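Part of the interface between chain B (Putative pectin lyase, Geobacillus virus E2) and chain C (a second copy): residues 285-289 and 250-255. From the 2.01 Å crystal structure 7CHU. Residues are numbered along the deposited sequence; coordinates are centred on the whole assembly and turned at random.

Chain B, residues 285-289: IGCKF
Chain C (250-255) SNRLLF

This contact is built around one arginine that reaches across to a turn. The backbones themselves stay well apart: the CA atoms of G286(B) and L254(C) lie 7.7 Å from each other, those of K288(B) and R252(C) 8.2 Å. As the numbering rises in chain B it falls in chain C, so the two stretches run in opposite senses, and side chains must fill the gap. Together they bury 210 Å², most of it on R252(C), K288(B) and G286(B).

Chain B enters extended at I285(B) (phi/psi -120/117), bends at G286(B) (68/26), then extends again through C287(B) (-90/156), K288(B) (-112/133) and F289(B) (-128/99). Chain C is strand from N251(C) to F255(C), with extended angles at N251(C) (-148/155) and L254(C) (-114/110), but R252(C) takes a left-handed conformation, 58/37. Each side thus has one residue of positive phi, and the polar link joins these two.

That link is a forked hydrogen bond. The carbonyl O of G286(B) accepts from NH2 of R252(C) at 2.8 Å, with an N-H...O angle of 152°, and from NH1 of R252(C) at 3.0 Å, with an angle of 137°. The oxygen sits at the guanidinium edge, near its plane, where both nitrogens can point hydrogens at it. To arrive there R252(C) points its CA-to-CB bond toward chain B and folds its chain through m, m, m, with chi4 at 174°. The carbonyl O of C287(B) lies 3.8 Å from NH1 of R252(C), a neighbour rather than a bonded partner.

Packing adds to the hydrogen bonds. K288(B), also directed toward the partner, sets its CB over one face of the guanidinium, 3.5 Å from CZ of R252(C). Its side chain is fully extended, t at all four chi angles, which carries the ammonium away from the arginine's charge: CB covers the guanidinium, and the extended chain places NZ of K288(B) 6.5 Å from CZ of R252(C), where it meets the water. L254(C) brings CD2 to 3.3 Å from O of G286(B), a close approach of a methyl to the carbonyl oxygen that R252(C) binds; its chi1 of -95° lies between wells and its chi2 is p. Glycine suits this turn because positive phi favours it; an ideal CB would come 3.6 Å from CD2 of L254(C), which is no clash, so the backbone is the reason the geometry supports.

A water makes the second polar connection. NZ of K288(B) and OD1 of N251(C) are 4.4 Å apart, and the water spans them, accepting from NZ of K288(B) at 2.8 Å and donating to OD1 of N251(C) at 2.8 Å. N251(C) starts sideways, but its end comes nearer with chi1 p and chi2 83°.

The remaining residues contribute little to this contact. C287(B), chi1 m, points away, and its SG is hydrogen-bonded elsewhere in the structure. The side chains of I285(B), F289(B), L253(C) and F255(C), all with chi1 m, are buried but out of reach of the opposite stretch, as is S250(C).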

# COMPACT_ATOMS: atom_id res chain seq x y z
N ILE B 285 -0.95 -2.95 -4.79
CA ILE B 285 -0.49 -1.72 -4.16
C ILE B 285 0.96 -1.50 -4.56
O ILE B 285 1.82 -2.31 -4.21
CB ILE B 285 -0.63 -1.79 -2.63
CG1 ILE B 285 -2.11 -2.02 -2.25
CG2 ILE B 285 -0.05 -0.54 -1.97
CD1 ILE B 285 -2.31 -2.47 -0.78
N GLY B 286 1.23 -0.41 -5.27
CA GLY B 286 2.62 -0.11 -5.62
C GLY B 286 3.25 -1.10 -6.59
O GLY B 286 4.48 -1.26 -6.60
N CYS B 287 2.44 -1.76 -7.41
CA CYS B 287 2.94 -2.79 -8.29
C CYS B 287 3.36 -2.19 -9.62
O CYS B 287 2.88 -1.13 -10.04
CB CYS B 287 1.88 -3.88 -8.49
SG CYS B 287 1.58 -4.94 -7.03
N LYS B 288 4.26 -2.90 -10.31
CA LYS B 288 4.77 -2.52 -11.63
C LYS B 288 4.29 -3.51 -12.68
O LYS B 288 4.37 -4.73 -12.48
CB LYS B 288 6.30 -2.46 -11.59
CG LYS B 288 7.01 -2.41 -12.94
CD LYS B 288 8.53 -2.25 -12.70
CE LYS B 288 9.39 -2.40 -13.97
NZ LYS B 288 10.83 -2.02 -13.71
N PHE B 289 3.79 -3.00 -13.80
CA PHE B 289 3.26 -3.79 -14.92
C PHE B 289 3.98 -3.28 -16.16
O PHE B 289 3.63 -2.25 -16.72
CB PHE B 289 1.75 -3.65 -15.03
CG PHE B 289 1.00 -4.08 -13.82
CD1 PHE B 289 0.64 -5.40 -13.64
CD2 PHE B 289 0.64 -3.15 -12.85
CE1 PHE B 289 -0.07 -5.79 -12.50
CE2 PHE B 289 -0.06 -3.52 -11.70
CZ PHE B 289 -0.41 -4.85 -11.52
N SER C 250 17.55 6.21 -11.36
CA SER C 250 16.99 5.43 -10.26
C SER C 250 15.48 5.40 -10.47
O SER C 250 14.87 6.45 -10.70
CB SER C 250 17.35 6.05 -8.90
OG SER C 250 18.75 5.91 -8.59
N ASN C 251 14.89 4.21 -10.43
CA ASN C 251 13.46 4.07 -10.62
C ASN C 251 12.95 2.89 -9.80
O ASN C 251 13.71 1.97 -9.50
CB ASN C 251 13.09 3.90 -12.10
CG ASN C 251 13.63 2.60 -12.68
OD1 ASN C 251 13.03 1.55 -12.53
ND2 ASN C 251 14.79 2.68 -13.34
N ARG C 252 11.67 2.95 -9.43
CA ARG C 252 11.01 1.87 -8.69
C ARG C 252 11.71 1.60 -7.35
O ARG C 252 11.83 0.45 -6.89
CB ARG C 252 10.91 0.60 -9.55
CG ARG C 252 9.86 0.75 -10.69
CD ARG C 252 8.44 0.79 -10.13
NE ARG C 252 8.14 -0.42 -9.36
CZ ARG C 252 7.01 -0.61 -8.67
NH1 ARG C 252 6.07 0.34 -8.65
NH2 ARG C 252 6.83 -1.75 -8.01
N LEU C 253 12.19 2.67 -6.71
CA LEU C 253 12.51 2.63 -5.29
C LEU C 253 11.21 2.78 -4.51
O LEU C 253 10.53 3.80 -4.63
CB LEU C 253 13.46 3.76 -4.90
CG LEU C 253 14.74 3.91 -5.71
CD1 LEU C 253 15.38 5.20 -5.26
CD2 LEU C 253 15.67 2.74 -5.45
N LEU C 254 10.87 1.78 -3.72
CA LEU C 254 9.64 1.79 -2.95
C LEU C 254 10.00 1.83 -1.47
O LEU C 254 10.52 0.84 -0.93
CB LEU C 254 8.80 0.56 -3.27
CG LEU C 254 7.72 0.74 -4.33
CD1 LEU C 254 8.34 1.22 -5.64
CD2 LEU C 254 6.98 -0.56 -4.52
N PHE C 255 9.73 2.98 -0.83
CA PHE C 255 9.89 3.18 0.60
C PHE C 255 8.52 2.99 1.25
O PHE C 255 7.60 3.78 0.99
CB PHE C 255 10.42 4.58 0.91
CG PHE C 255 11.83 4.84 0.40
CD1 PHE C 255 12.92 4.73 1.26
CD2 PHE C 255 12.06 5.22 -0.92
CE1 PHE C 255 14.22 4.98 0.81
CE2 PHE C 255 13.37 5.48 -1.39
CZ PHE C 255 14.44 5.36 -0.53
O HOH W 1 10.79 0.77 -14.05